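Local coordinates for PCF11 protein (Saccharomyces cerevisiae, PDB 1SZ9) that binds, through its CTD-interacting domain, the carboxy-terminal domain of RNA polymerase II and acts as a 3'-RNA-processing factor, at residues 29-34 with 67-72. Residues are numbered along the deposited sequence; the frame is centred on the assembly and turned at random.
Sequences TLTKLA and LDSICK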
loop_
_atom_site.group_PDB
_atom_site.type_symbol
_atom_site.label_atom_id
_atom_site.label_comp_id
_atom_site.label_asym_id
_atom_site.label_seq_id
_atom_site.Cartn_x
_atom_site.Cartn_y
_atom_site.Cartn_z
ATOM N N THR A 29 -0.052 -11.834 8.020
ATOM C CA THR A 29 1.208 -12.564 8.006
ATOM C C THR A 29 2.287 -11.734 7.312
ATOM O O THR A 29 3.431 -11.701 7.769
ATOM C CB THR A 29 1.036 -13.956 7.340
ATOM O OG1 THR A 29 0.168 -14.756 8.161
ATOM C CG2 THR A 29 2.385 -14.669 7.201
ATOM N N LEU A 30 1.933 -11.054 6.224
ATOM C CA LEU A 30 2.901 -10.195 5.539
ATOM C C LEU A 30 3.329 -9.025 6.462
ATOM O O LEU A 30 4.483 -8.592 6.433
ATOM C CB LEU A 30 2.303 -9.632 4.239
ATOM C CG LEU A 30 2.085 -10.610 3.071
ATOM C CD1 LEU A 30 1.295 -9.918 1.930
ATOM C CD2 LEU A 30 3.465 -11.106 2.559
ATOM N N THR A 31 2.394 -8.527 7.276
ATOM C CA THR A 31 2.669 -7.420 8.194
ATOM C C THR A 31 3.643 -7.879 9.291
ATOM O O THR A 31 4.547 -7.145 9.674
ATOM C CB THR A 31 1.347 -6.916 8.838
ATOM O OG1 THR A 31 0.430 -6.563 7.795
ATOM C CG2 THR A 31 1.590 -5.685 9.744
ATOM N N LYS A 32 3.451 -9.099 9.789
ATOM C CA LYS A 32 4.318 -9.652 10.822
ATOM C C LYS A 32 5.726 -9.876 10.247
ATOM O O LYS A 32 6.718 -9.620 10.918
ATOM C CB LYS A 32 3.736 -10.971 11.351
ATOM C CG LYS A 32 2.467 -10.798 12.177
ATOM C CD LYS A 32 1.758 -12.143 12.395
ATOM C CE LYS A 32 2.630 -13.113 13.180
ATOM N NZ LYS A 32 1.920 -14.378 13.453
ATOM N N LEU A 33 5.811 -10.349 9.006
ATOM C CA LEU A 33 7.114 -10.539 8.369
ATOM C C LEU A 33 7.824 -9.176 8.225
ATOM O O LEU A 33 9.048 -9.072 8.377
ATOM C CB LEU A 33 6.949 -11.180 6.980
ATOM C CG LEU A 33 6.697 -12.695 6.904
ATOM C CD1 LEU A 33 6.346 -13.117 5.475
ATOM C CD2 LEU A 33 7.965 -13.435 7.376
ATOM N N ALA A 34 7.052 -8.138 7.919
ATOM C CA ALA A 34 7.614 -6.801 7.747
ATOM C C ALA A 34 8.103 -6.244 9.097
ATOM O O ALA A 34 9.109 -5.558 9.163
ATOM C CB ALA A 34 6.571 -5.874 7.116
ATOM N N LEU A 67 0.113 -3.020 1.755
ATOM C CA LEU A 67 0.916 -1.809 1.943
ATOM C C LEU A 67 0.333 -0.992 3.113
ATOM O O LEU A 67 1.059 -0.517 3.983
ATOM C CB LEU A 67 0.870 -0.965 0.658
ATOM C CG LEU A 67 1.659 0.355 0.560
ATOM C CD1 LEU A 67 1.876 0.717 -0.923
ATOM C CD2 LEU A 67 0.910 1.488 1.274
ATOM N N ASP A 68 -0.988 -0.847 3.112
ATOM C CA ASP A 68 -1.706 -0.109 4.147
ATOM C C ASP A 68 -1.490 -0.727 5.544
ATOM O O ASP A 68 -1.192 -0.020 6.499
ATOM C CB ASP A 68 -3.209 -0.115 3.825
ATOM C CG ASP A 68 -4.025 0.680 4.821
ATOM O OD1 ASP A 68 -4.039 1.922 4.736
ATOM O OD2 ASP A 68 -4.652 0.063 5.698
ATOM N N SER A 69 -1.646 -2.044 5.647
ATOM C CA SER A 69 -1.487 -2.735 6.930
ATOM C C SER A 69 -0.062 -2.580 7.467
ATOM O O SER A 69 0.142 -2.244 8.632
ATOM C CB SER A 69 -1.865 -4.220 6.780
ATOM O OG SER A 69 -1.722 -4.924 8.004
ATOM N N ILE A 70 0.924 -2.800 6.607
ATOM C CA ILE A 70 2.315 -2.654 7.002
ATOM C C ILE A 70 2.617 -1.230 7.500
ATOM O O ILE A 70 3.256 -1.041 8.540
ATOM C CB ILE A 70 3.249 -3.031 5.822
ATOM C CG1 ILE A 70 3.228 -4.559 5.633
ATOM C CG2 ILE A 70 4.672 -2.491 6.057
ATOM C CD1 ILE A 70 3.768 -5.010 4.280
ATOM N N CYS A 71 2.147 -0.220 6.776
ATOM C CA CYS A 71 2.393 1.150 7.201
ATOM C C CYS A 71 1.680 1.541 8.495
ATOM O O CYS A 71 2.270 2.177 9.366
ATOM C CB CYS A 71 2.009 2.121 6.092
ATOM S SG CYS A 71 3.138 2.035 4.703
ATOM N N LYS A 72 0.411 1.170 8.616
ATOM C CA LYS A 72 -0.368 1.490 9.810
ATOM C C LYS A 72 0.038 0.725 11.077
ATOM O O LYS A 72 -0.057 1.254 12.178
ATOM C CB LYS A 72 -1.846 1.221 9.557
ATOM C CG LYS A 72 -2.566 2.351 8.844
ATOM C CD LYS A 72 -4.019 2.001 8.624
ATOM C CE LYS A 72 -4.788 3.154 7.987
ATOM N NZ LYS A 72 -6.148 2.685 7.617
#
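Thr31 and Ser69 meet hydroxyl to hydroxyl, with OG1 of Thr31 2.7 Å from OG of Ser69, and show how one polar pair can tie together two helices across an otherwise apolar contact. The carbonyl of Ile27, one turn back, also hydrogen-bonds Thr31 OG1, while Asn73 gives a weak bond to Ser69 OG, so the pair is linked to a backbone carbonyl of helix 24-36 and, weakly, to the side-chain amide of Asn73. Ser69 holds OG anti to its backbone N (chi1 180°), which carries the hydroxyl out to the threonine. With an alanine at Thr31, Ser69 OG would probably lose its mate across the interface, and a gap would be likely to open where Thr31 CG2 lies 3.9 Å from Ser69 O.

Helices 24-36 and 57-73 are part of the all-helical CID, a right-handed superhelical stack of helices described as arm repeats. The axes of segments 29-34 and 67-72 come within 8.9 Å and cross at -43°, running broadly the same way.

The apolar part centres on Ile70. Its CG1 lies 3.9 Å from Thr31 CA, resting on the backbone of helix 24-36, and also 3.9 Å from Ala34 CB. Ala34 CB meets both branches, with Ile70 CG2 4.0 Å from it, and Ile70 CD1 lies 4.2 Å from Leu30 O. Beyond the pair, Ile70 packs on Ile48 and Tyr78, whereas Leu30 turns to Phe12, Ile15 and Leu16 of helix 3-16.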